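Local atomic coordinates of acyl-CoA hydrolase (PDB entry 1Y7U), a protein that probably hydrolyses the thioester bond of long-chain fatty acyl-CoA and binds coenzyme A and calcium. Residues M46-V49 and A50-A54; S147-I150 and A151-A155. One frame throughout, in Å; residues are numbered along the deposited sequence.

Contact 1 and contact 2 are short stretches of two different helices, each about two and a half turns long. Contact 1 lies midway along helix 39-58, and contact 2 lies in the first half of helix 142-170, so contact 1 closes before contact 2 opens. Their centres are about 18 Å apart and their nearest atoms about 12 Å, so the two do not touch. Both rest on the same antiparallel sheet: contact 1 on strands 20-25, 61-71, 95-105 and 112-125, contact 2 on strands 81-91 and 112-125. Contact 1 is the buried one, near the middle of the chain, whereas contact 2 is partly exposed. The hotdog helix and the C-terminal helix thus pack on one sheet.

Contact 1 (M46-V49 and A50-A54); sequences MDMV and ASISA
Successive i to i+4 bonds, such as Ala50 N to Met46 O and Ser51 N to Asp47 O (2.8 Å), carry residues 46-54 through the middle of helix 39-58 as regular alpha helix. Met46 and Met48 are selenomethionines. The carbonyl of Met48 accepts two bonds. Ser51 OG gives Met48 O a hydrogen bond of 2.8 Å, and Ile52 N gives Met48 O a longer one of 3.3 Å. The hydroxyl reaches back because OG stands between its own backbone N and carbonyl carbon (chi1 80°). It meets Met48 O at a C=O...OG angle of 133°, well off the line of the carbonyl. Ser51 OG is also bonded to Arg25 NH1 of a second subunit, so this turn takes part in a subunit interface. The Met48 chain leaves the helix and then bends twice, at chi2 and chi3. Its terminal CE thereby turns back over the next turn and lies 3.5 Å from Ile52 CG1, with the two chains crossing at a slant. Toward the sheet, Ala50 and Met46 pack on Val100 of strand 95-105, and Val49 packs on Val20 of strand 20-25. Asp47 packs on Thr64, a coenzyme A-binding residue, and its side chain is about 7 Å from a bound coenzyme A. This is the central helix of the hotdog fold, wrapped by its antiparallel sheet, with one side turned to neighbouring subunits.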
# COMPACT_ATOMS: atom_id res chain seq x y z
N MSE A 46 -12.95 3.94 10.24
CA MSE A 46 -13.73 4.09 11.47
C MSE A 46 -13.32 3.02 12.46
O MSE A 46 -13.04 3.30 13.63
CB MSE A 46 -15.22 3.96 11.18
CG MSE A 46 -15.78 5.02 10.28
SE MSE A 46 -17.67 4.77 10.04
CE MSE A 46 -18.28 6.46 10.73
N ASP A 47 -13.27 1.78 11.98
CA ASP A 47 -12.89 0.64 12.80
C ASP A 47 -11.47 0.81 13.35
O ASP A 47 -11.21 0.55 14.52
CB ASP A 47 -12.98 -0.65 11.97
CG ASP A 47 -12.47 -1.87 12.72
OD1 ASP A 47 -13.07 -2.25 13.74
OD2 ASP A 47 -11.45 -2.47 12.28
N MSE A 48 -10.57 1.28 12.50
CA MSE A 48 -9.18 1.46 12.88
C MSE A 48 -9.01 2.40 14.05
O MSE A 48 -8.44 2.05 15.08
CB MSE A 48 -8.38 1.97 11.69
CG MSE A 48 -6.89 2.15 11.97
SE MSE A 48 -6.00 0.50 12.50
CE MSE A 48 -5.78 0.91 14.36
N VAL A 49 -9.50 3.61 13.86
CA VAL A 49 -9.39 4.64 14.87
C VAL A 49 -10.14 4.22 16.15
O VAL A 49 -9.75 4.58 17.26
CB VAL A 49 -9.93 5.95 14.27
CG1 VAL A 49 -11.36 6.20 14.70
CG2 VAL A 49 -9.01 7.09 14.62
N ALA A 50 -11.20 3.43 15.98
CA ALA A 50 -11.99 2.95 17.11
C ALA A 50 -11.27 1.84 17.88
O ALA A 50 -11.40 1.73 19.10
CB ALA A 50 -13.31 2.45 16.61
N SER A 51 -10.54 0.99 17.16
CA SER A 51 -9.81 -0.09 17.80
C SER A 51 -8.74 0.52 18.69
O SER A 51 -8.34 -0.07 19.69
CB SER A 51 -9.16 -0.99 16.75
OG SER A 51 -7.95 -0.44 16.25
N ILE A 52 -8.27 1.71 18.33
CA ILE A 52 -7.26 2.38 19.13
C ILE A 52 -7.92 2.88 20.41
O ILE A 52 -7.36 2.76 21.49
CB ILE A 52 -6.62 3.56 18.37
CG1 ILE A 52 -5.81 3.03 17.18
CG2 ILE A 52 -5.72 4.36 19.31
CD1 ILE A 52 -5.20 4.11 16.32
N SER A 53 -9.13 3.43 20.28
CA SER A 53 -9.86 3.91 21.45
C SER A 53 -10.10 2.72 22.37
O SER A 53 -9.95 2.82 23.59
CB SER A 53 -11.20 4.52 21.05
OG SER A 53 -11.05 5.78 20.42
N ALA A 54 -10.49 1.60 21.79
CA ALA A 54 -10.76 0.42 22.57
C ALA A 54 -9.55 0.02 23.41
O ALA A 54 -9.69 -0.24 24.60
CB ALA A 54 -11.16 -0.73 21.65

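Contact 2 (S147-I150 and A151-A155); sequences SHRI and AVLRA
Ile150 and Arg154 meet one turn apart on the packed side of helix 142-170. Arg154 N bonds to Ile150 O at 3.0 Å, and the donor lies in the carbonyl plane. The Arg154 residue is modelled in two conformers. In the conformer described, NH1 forms a salt bridge with Asp68 OD2 and the guanidinium a cation-pi contact with Trp69. Ala151 N is bonded to Ser147 O at 2.9 Å. The Ala151 methyl packs on Ile89, Trp90 and Phe119 of the sheet, and Ile150 touches Phe119 as well as Leu171 of a third subunit.

The packing loosens toward solvent. Val152, which also touches Trp90, marks the change. Its CG2 sits over one face of the His148 ring in a CH-pi contact, 3.9 Å from the ring centroid and displaced toward the rim. With CG of His148 anti to the backbone N (chi1 177°), the ring lies beside Val152 and turns a face to this methyl. On the solvent side, the exposed Arg149 chain bends forward along the helix, toward Leu153. Leu153 CG lies over one face of the Arg149 guanidinium, 3.8 Å above the plane, and Val152 CG1 comes at a slant to within 3.9 Å of Arg149 NH2. Arg149 also touches a crystal neighbour, so the lattice may influence its pose. These are van der Waals contacts, the outermost between the exposed Arg149 and Leu153. Regular i to i+4 bonds continue beneath them, including Leu153 N to Arg149 O. The arrangement is that of an amphipathic helix laid on the hotdog sheet, a helix that also carries coenzyme A-binding residues further along.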
# COMPACT_ATOMS: atom_id res chain seq x y z
N SER A 147 -24.79 10.95 23.70
CA SER A 147 -24.26 9.87 22.90
C SER A 147 -24.29 8.58 23.73
O SER A 147 -24.51 7.50 23.19
CB SER A 147 -22.84 10.21 22.40
OG SER A 147 -22.87 10.96 21.18
N HIS A 148 -24.11 8.69 25.05
CA HIS A 148 -24.14 7.49 25.89
C HIS A 148 -25.55 6.91 25.99
O HIS A 148 -25.73 5.69 26.08
CB HIS A 148 -23.60 7.78 27.29
CG HIS A 148 -23.68 6.60 28.21
ND1 HIS A 148 -24.69 6.45 29.14
CD2 HIS A 148 -22.92 5.49 28.30
CE1 HIS A 148 -24.54 5.29 29.76
NE2 HIS A 148 -23.47 4.69 29.26
N ARG A 149 -26.55 7.79 25.98
CA ARG A 149 -27.95 7.38 26.05
C ARG A 149 -28.25 6.58 24.78
O ARG A 149 -28.81 5.48 24.83
CB ARG A 149 -28.86 8.60 26.10
CG ARG A 149 -29.99 8.53 27.11
CD ARG A 149 -31.14 7.62 26.70
NE ARG A 149 -31.19 6.39 27.50
CZ ARG A 149 -32.20 5.53 27.50
NH1 ARG A 149 -33.26 5.74 26.74
NH2 ARG A 149 -32.14 4.43 28.25
N ILE A 150 -27.86 7.14 23.65
CA ILE A 150 -28.08 6.48 22.37
C ILE A 150 -27.34 5.16 22.33
O ILE A 150 -27.87 4.15 21.86
CB ILE A 150 -27.60 7.37 21.20
CG1 ILE A 150 -28.46 8.63 21.14
CG2 ILE A 150 -27.66 6.59 19.89
CD1 ILE A 150 -28.12 9.58 20.02
N ALA A 151 -26.11 5.15 22.84
CA ALA A 151 -25.32 3.93 22.86
C ALA A 151 -26.03 2.88 23.70
O ALA A 151 -25.98 1.69 23.38
CB ALA A 151 -23.95 4.22 23.42
N VAL A 152 -26.67 3.31 24.77
CA VAL A 152 -27.40 2.40 25.65
C VAL A 152 -28.50 1.67 24.88
O VAL A 152 -28.68 0.45 25.03
CB VAL A 152 -28.05 3.17 26.85
CG1 VAL A 152 -29.00 2.26 27.60
CG2 VAL A 152 -26.96 3.67 27.79
N LEU A 153 -29.23 2.42 24.05
CA LEU A 153 -30.31 1.85 23.25
C LEU A 153 -29.81 0.94 22.14
O LEU A 153 -30.45 -0.05 21.81
CB LEU A 153 -31.18 2.95 22.66
CG LEU A 153 -31.93 3.74 23.74
CD1 LEU A 153 -32.56 4.98 23.18
CD2 LEU A 153 -32.97 2.82 24.34
N ARG A 154 -28.66 1.29 21.57
CA ARG A 154 -28.06 0.52 20.50
C ARG A 154 -27.51 -0.80 21.03
O ARG A 154 -27.45 -1.80 20.32
CB ARG A 154 -26.91 1.31 19.86
CG ARG A 154 -27.36 2.52 19.06
CD ARG A 154 -27.73 2.13 17.64
NE ARG A 154 -28.72 1.06 17.60
CZ ARG A 154 -29.11 0.45 16.49
NH1 ARG A 154 -28.60 0.80 15.32
NH2 ARG A 154 -30.01 -0.52 16.55
N ALA A 155 -27.12 -0.78 22.30
CA ALA A 155 -26.54 -1.95 22.96
C ALA A 155 -27.62 -2.96 23.32
O ALA A 155 -27.31 -4.09 23.69
CB ALA A 155 -25.77 -1.52 24.20